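ICChI, a glycosylated chitinase from Ipomoea carnea hydrolyses chitin and also has lysozyme activity, as a glycosylated family 18 glycoside hydrolase with a TIM-barrel fold. Local coordinates of one contact, PDB 6IDN (chain A, 1.50 Å), residues G121-I126 and Y153-P158, beside the matching contact of the related concanavalin B from Canavalia ensiformis, PDB 6CAF (chain B, 1.30 Å), residues G150-I155 and L183-P188. Structure 2 is superposed on structure 1 by the backbone atoms of these residues (RMSD 0.25 Å); each is numbered along its deposited sequence.

Structure 1 (6IDN); sequences GIDFDI and YLAAAP.
Strands 121-126 and 153-156 run parallel, joined by backbone hydrogen bonds such as Phe-124 N to Ala-155 O (2.7 Å). They are neighbouring TIM-barrel strands, connected by helix 134-148 in a beta-alpha-beta crossover. Asp-123, Asp-125 and Glu-127 fit the DxxDxDxE signature of family 18, on which catalysis rests in relatives. With CG anti to the backbone N (chi1 173°), Asp-123 brings OD1 to 3.6 Å from CB of Ala-155 on the same face; OD2 is hydrogen-bonded to the hydroxyls of Ser-77 and Tyr-6, and OD1 takes a weak hydrogen bond from Trp-180 NE1. OD1 of Asp-125 lies 3.7 Å from CB of Ala-157 and takes a weak hydrogen bond from Gln-182 NE2. On the helix-covered face, CE1 of Phe-124 meets CD2 of Leu-154 at 4.2 Å. CB of Tyr-153 packs against CA of Gly-121, its ring leading away.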
# COMPACT_ATOMS: atom_id res chain seq x y z
N GLY A 121 -5.83 -2.22 8.15
CA GLY A 121 -6.11 -3.01 6.97
C GLY A 121 -4.82 -3.51 6.34
O GLY A 121 -3.73 -3.38 6.92
N ILE A 122 -4.99 -4.03 5.13
CA ILE A 122 -3.97 -4.81 4.44
C ILE A 122 -3.81 -4.25 3.04
O ILE A 122 -4.80 -4.10 2.31
CB ILE A 122 -4.36 -6.30 4.38
CG1 ILE A 122 -4.56 -6.84 5.81
CG2 ILE A 122 -3.30 -7.10 3.60
CD1 ILE A 122 -3.31 -6.78 6.68
N ASP A 123 -2.57 -3.93 2.68
CA ASP A 123 -2.21 -3.44 1.35
C ASP A 123 -1.60 -4.60 0.57
O ASP A 123 -0.72 -5.29 1.07
CB ASP A 123 -1.21 -2.29 1.47
CG ASP A 123 -0.66 -1.84 0.12
OD1 ASP A 123 -1.46 -1.44 -0.74
OD2 ASP A 123 0.58 -1.85 -0.03
N PHE A 124 -2.08 -4.80 -0.67
CA PHE A 124 -1.63 -5.93 -1.51
C PHE A 124 -0.61 -5.39 -2.51
O PHE A 124 -0.98 -4.91 -3.58
CB PHE A 124 -2.80 -6.55 -2.27
CG PHE A 124 -3.75 -7.39 -1.45
CD1 PHE A 124 -4.32 -6.92 -0.27
CD2 PHE A 124 -4.13 -8.64 -1.92
CE1 PHE A 124 -5.22 -7.70 0.43
CE2 PHE A 124 -5.04 -9.43 -1.23
CZ PHE A 124 -5.58 -8.97 -0.04
N ASP A 125 0.68 -5.47 -2.16
CA ASP A 125 1.74 -5.01 -3.06
C ASP A 125 2.41 -6.22 -3.71
O ASP A 125 3.59 -6.48 -3.55
CB ASP A 125 2.75 -4.14 -2.31
CG ASP A 125 3.71 -3.41 -3.24
OD1 ASP A 125 3.48 -3.41 -4.46
OD2 ASP A 125 4.73 -2.86 -2.75
N ILE A 126 1.60 -6.97 -4.44
CA ILE A 126 2.02 -8.24 -5.03
C ILE A 126 2.77 -7.95 -6.33
O ILE A 126 2.17 -7.52 -7.31
CB ILE A 126 0.81 -9.16 -5.27
CG1 ILE A 126 -0.03 -9.31 -3.99
CG2 ILE A 126 1.26 -10.53 -5.78
CD1 ILE A 126 0.80 -9.66 -2.73
N TYR A 153 -9.72 -2.36 6.09
CA TYR A 153 -9.57 -1.78 4.76
C TYR A 153 -8.69 -2.66 3.88
O TYR A 153 -7.73 -3.27 4.35
CB TYR A 153 -8.96 -0.38 4.84
CG TYR A 153 -9.88 0.56 5.56
CD1 TYR A 153 -10.94 1.17 4.91
CD2 TYR A 153 -9.70 0.80 6.90
CE1 TYR A 153 -11.79 2.02 5.59
CE2 TYR A 153 -10.54 1.63 7.59
CZ TYR A 153 -11.58 2.24 6.93
OH TYR A 153 -12.42 3.07 7.64
N LEU A 154 -9.04 -2.74 2.60
CA LEU A 154 -8.26 -3.50 1.64
C LEU A 154 -7.72 -2.54 0.60
O LEU A 154 -8.47 -1.75 0.03
CB LEU A 154 -9.12 -4.58 0.99
CG LEU A 154 -9.71 -5.61 1.94
CD1 LEU A 154 -10.69 -6.56 1.22
CD2 LEU A 154 -8.59 -6.40 2.59
N ALA A 155 -6.41 -2.58 0.37
CA ALA A 155 -5.77 -1.71 -0.60
C ALA A 155 -4.93 -2.57 -1.53
O ALA A 155 -4.42 -3.62 -1.14
CB ALA A 155 -4.89 -0.65 0.10
N ALA A 156 -4.80 -2.12 -2.79
CA ALA A 156 -3.99 -2.83 -3.78
C ALA A 156 -3.06 -1.86 -4.48
O ALA A 156 -3.42 -0.70 -4.73
CB ALA A 156 -4.87 -3.51 -4.85
N ALA A 157 -1.88 -2.37 -4.88
CA ALA A 157 -0.84 -1.55 -5.51
C ALA A 157 -0.39 -2.16 -6.84
O ALA A 157 0.76 -2.58 -6.99
CB ALA A 157 0.36 -1.40 -4.56
N PRO A 158 -1.27 -2.18 -7.83
CA PRO A 158 -0.88 -2.70 -9.14
C PRO A 158 0.05 -1.72 -9.86
O PRO A 158 0.08 -0.53 -9.58
CB PRO A 158 -2.21 -2.82 -9.89
CG PRO A 158 -3.03 -1.66 -9.34
CD PRO A 158 -2.63 -1.60 -7.85

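Structure 2 (6CAF); sequences GIHFDI and LLSAAP.
The two strands, 150-154 and 183-186, run parallel, joined by backbone hydrogen bonds such as Phe-153 N to Ser-185 O (2.7 Å). With CG anti to the backbone N (chi1 179°), His-152 brings ND1 to 2.8 Å from OG of Ser-185 on the same face, a hydrogen bond made near the plane of the imidazole; NE2 is hydrogen-bonded to the hydroxyl of Tyr-35, and Phe-57 stacks on the ring. Both ring nitrogens thus have partners, which should restrain its rotation. OD1 of Asp-154 lies 3.7 Å from CB of Ala-187 and takes a hydrogen bond from Gln-156 NE2. On the helix-covered face, CE1 of Phe-153 meets CD2 of Leu-184 at 4.4 Å. CB of Leu-183 packs against CA of Gly-150, its branched end leading away.

How the two compare
The sharpest difference is a paired exchange on one face of the sheet: Asp-123(A) and Ala-155(A) stand where His-152(B) and Ser-185(B) do. ND1 of His-152(B) is hydrogen-bonded to OG of Ser-185(B) at 2.8 Å, a side-chain link between the strands that Ala-155(A), without a polar side-chain atom, cannot make. The hydroxyl OG of Ser-185(B) has no counterpart in Ala-155(A), although the CB atoms coincide within the error. The imidazole follows the course of the carboxylate: OD1 of Asp-123(A) and ND1 of His-152(B) are 0.4 Å apart after superposition, and OD2 of Asp-123(A) and CD2 of His-152(B) 0.5 Å. A carboxylate oxygen is thus replaced by a ring carbon, and NE2 of His-152(B) has no equivalent in Asp-123(A). Asp-123(A) and His-152(B) both touch the alanines that follow, Ala-156(A) and Ala-157(A), or Ala-186(B) and Ala-187(B). The backbone shows no shift: the comparable CA atoms coincide within the error, and Phe-124(A) and Phe-153(B) keep their place. At the start of the second strand, Tyr-153(A) is exchanged for Leu-183(B). Their CB atoms coincide and both touch the opposite glycine, Gly-121(A) or Gly-150(B). Beyond, the aromatic ring and hydroxyl of Tyr-153(A) give way to a shorter aliphatic end, whose CD1 branch in Leu-183(B) has no match in Tyr-153(A).

Structure 2 (6CAF)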
# COMPACT_ATOMS: atom_id res chain seq x y z
N GLY B 150 -5.74 -1.83 7.97
CA GLY B 150 -5.94 -2.48 6.70
C GLY B 150 -4.81 -3.37 6.28
O GLY B 150 -3.76 -3.42 6.92
N ILE B 151 -5.05 -4.07 5.17
CA ILE B 151 -4.07 -4.94 4.53
C ILE B 151 -3.91 -4.42 3.11
O ILE B 151 -4.90 -4.23 2.38
CB ILE B 151 -4.53 -6.42 4.48
CG1 ILE B 151 -4.80 -6.96 5.88
CG2 ILE B 151 -3.53 -7.27 3.72
CD1 ILE B 151 -3.63 -7.04 6.82
N HIS B 152 -2.64 -4.21 2.72
CA HIS B 152 -2.27 -3.65 1.43
C HIS B 152 -1.57 -4.71 0.59
O HIS B 152 -0.57 -5.30 1.00
CB HIS B 152 -1.37 -2.47 1.66
CG HIS B 152 -0.88 -1.79 0.44
ND1 HIS B 152 -1.72 -1.25 -0.49
CD2 HIS B 152 0.37 -1.46 0.07
CE1 HIS B 152 -1.01 -0.62 -1.40
NE2 HIS B 152 0.26 -0.73 -1.08
N PHE B 153 -2.13 -4.97 -0.60
CA PHE B 153 -1.64 -6.01 -1.50
C PHE B 153 -0.62 -5.40 -2.47
O PHE B 153 -0.98 -4.97 -3.57
CB PHE B 153 -2.80 -6.60 -2.30
CG PHE B 153 -3.68 -7.58 -1.57
CD1 PHE B 153 -4.28 -7.27 -0.38
CD2 PHE B 153 -3.96 -8.80 -2.18
CE1 PHE B 153 -5.13 -8.18 0.22
CE2 PHE B 153 -4.85 -9.67 -1.61
CZ PHE B 153 -5.41 -9.38 -0.40
N ASP B 154 0.65 -5.40 -2.10
CA ASP B 154 1.70 -4.85 -2.97
C ASP B 154 2.33 -6.01 -3.75
O ASP B 154 3.50 -6.38 -3.55
CB ASP B 154 2.73 -4.03 -2.18
CG ASP B 154 3.54 -3.11 -3.04
OD1 ASP B 154 3.52 -3.22 -4.28
OD2 ASP B 154 4.27 -2.28 -2.45
N ILE B 155 1.51 -6.61 -4.59
CA ILE B 155 1.86 -7.87 -5.21
C ILE B 155 2.57 -7.58 -6.52
O ILE B 155 1.95 -7.51 -7.59
CB ILE B 155 0.63 -8.76 -5.37
CG1 ILE B 155 -0.14 -8.92 -4.04
CG2 ILE B 155 0.99 -10.11 -5.97
CD1 ILE B 155 0.70 -9.35 -2.87
N LEU B 183 -9.64 -1.97 6.16
CA LEU B 183 -9.64 -1.67 4.74
C LEU B 183 -8.74 -2.64 3.98
O LEU B 183 -7.85 -3.27 4.55
CB LEU B 183 -9.13 -0.24 4.52
CG LEU B 183 -10.00 0.81 5.19
CD1 LEU B 183 -9.27 2.15 5.27
CD2 LEU B 183 -11.33 0.97 4.48
N LEU B 184 -9.01 -2.74 2.69
CA LEU B 184 -8.27 -3.59 1.79
C LEU B 184 -7.79 -2.73 0.63
O LEU B 184 -8.57 -2.00 0.01
CB LEU B 184 -9.14 -4.73 1.32
CG LEU B 184 -9.50 -5.69 2.43
CD1 LEU B 184 -10.70 -6.54 2.11
CD2 LEU B 184 -8.32 -6.55 2.81
N SER B 185 -6.50 -2.81 0.31
CA SER B 185 -5.95 -1.99 -0.78
C SER B 185 -4.97 -2.77 -1.60
O SER B 185 -4.52 -3.84 -1.19
CB SER B 185 -5.32 -0.74 -0.22
OG SER B 185 -4.26 -1.01 0.62
N ALA B 186 -4.65 -2.23 -2.77
CA ALA B 186 -3.73 -2.86 -3.70
C ALA B 186 -2.81 -1.85 -4.33
O ALA B 186 -3.17 -0.67 -4.44
CB ALA B 186 -4.49 -3.57 -4.79
N ALA B 187 -1.66 -2.33 -4.79
CA ALA B 187 -0.71 -1.48 -5.55
C ALA B 187 -0.32 -2.18 -6.85
O ALA B 187 0.77 -2.75 -6.97
CB ALA B 187 0.53 -1.17 -4.73
N PRO B 188 -1.21 -2.15 -7.84
CA PRO B 188 -0.85 -2.69 -9.16
C PRO B 188 0.15 -1.81 -9.89
O PRO B 188 0.31 -0.63 -9.57
CB PRO B 188 -2.19 -2.71 -9.89
CG PRO B 188 -2.90 -1.52 -9.32
CD PRO B 188 -2.54 -1.52 -7.85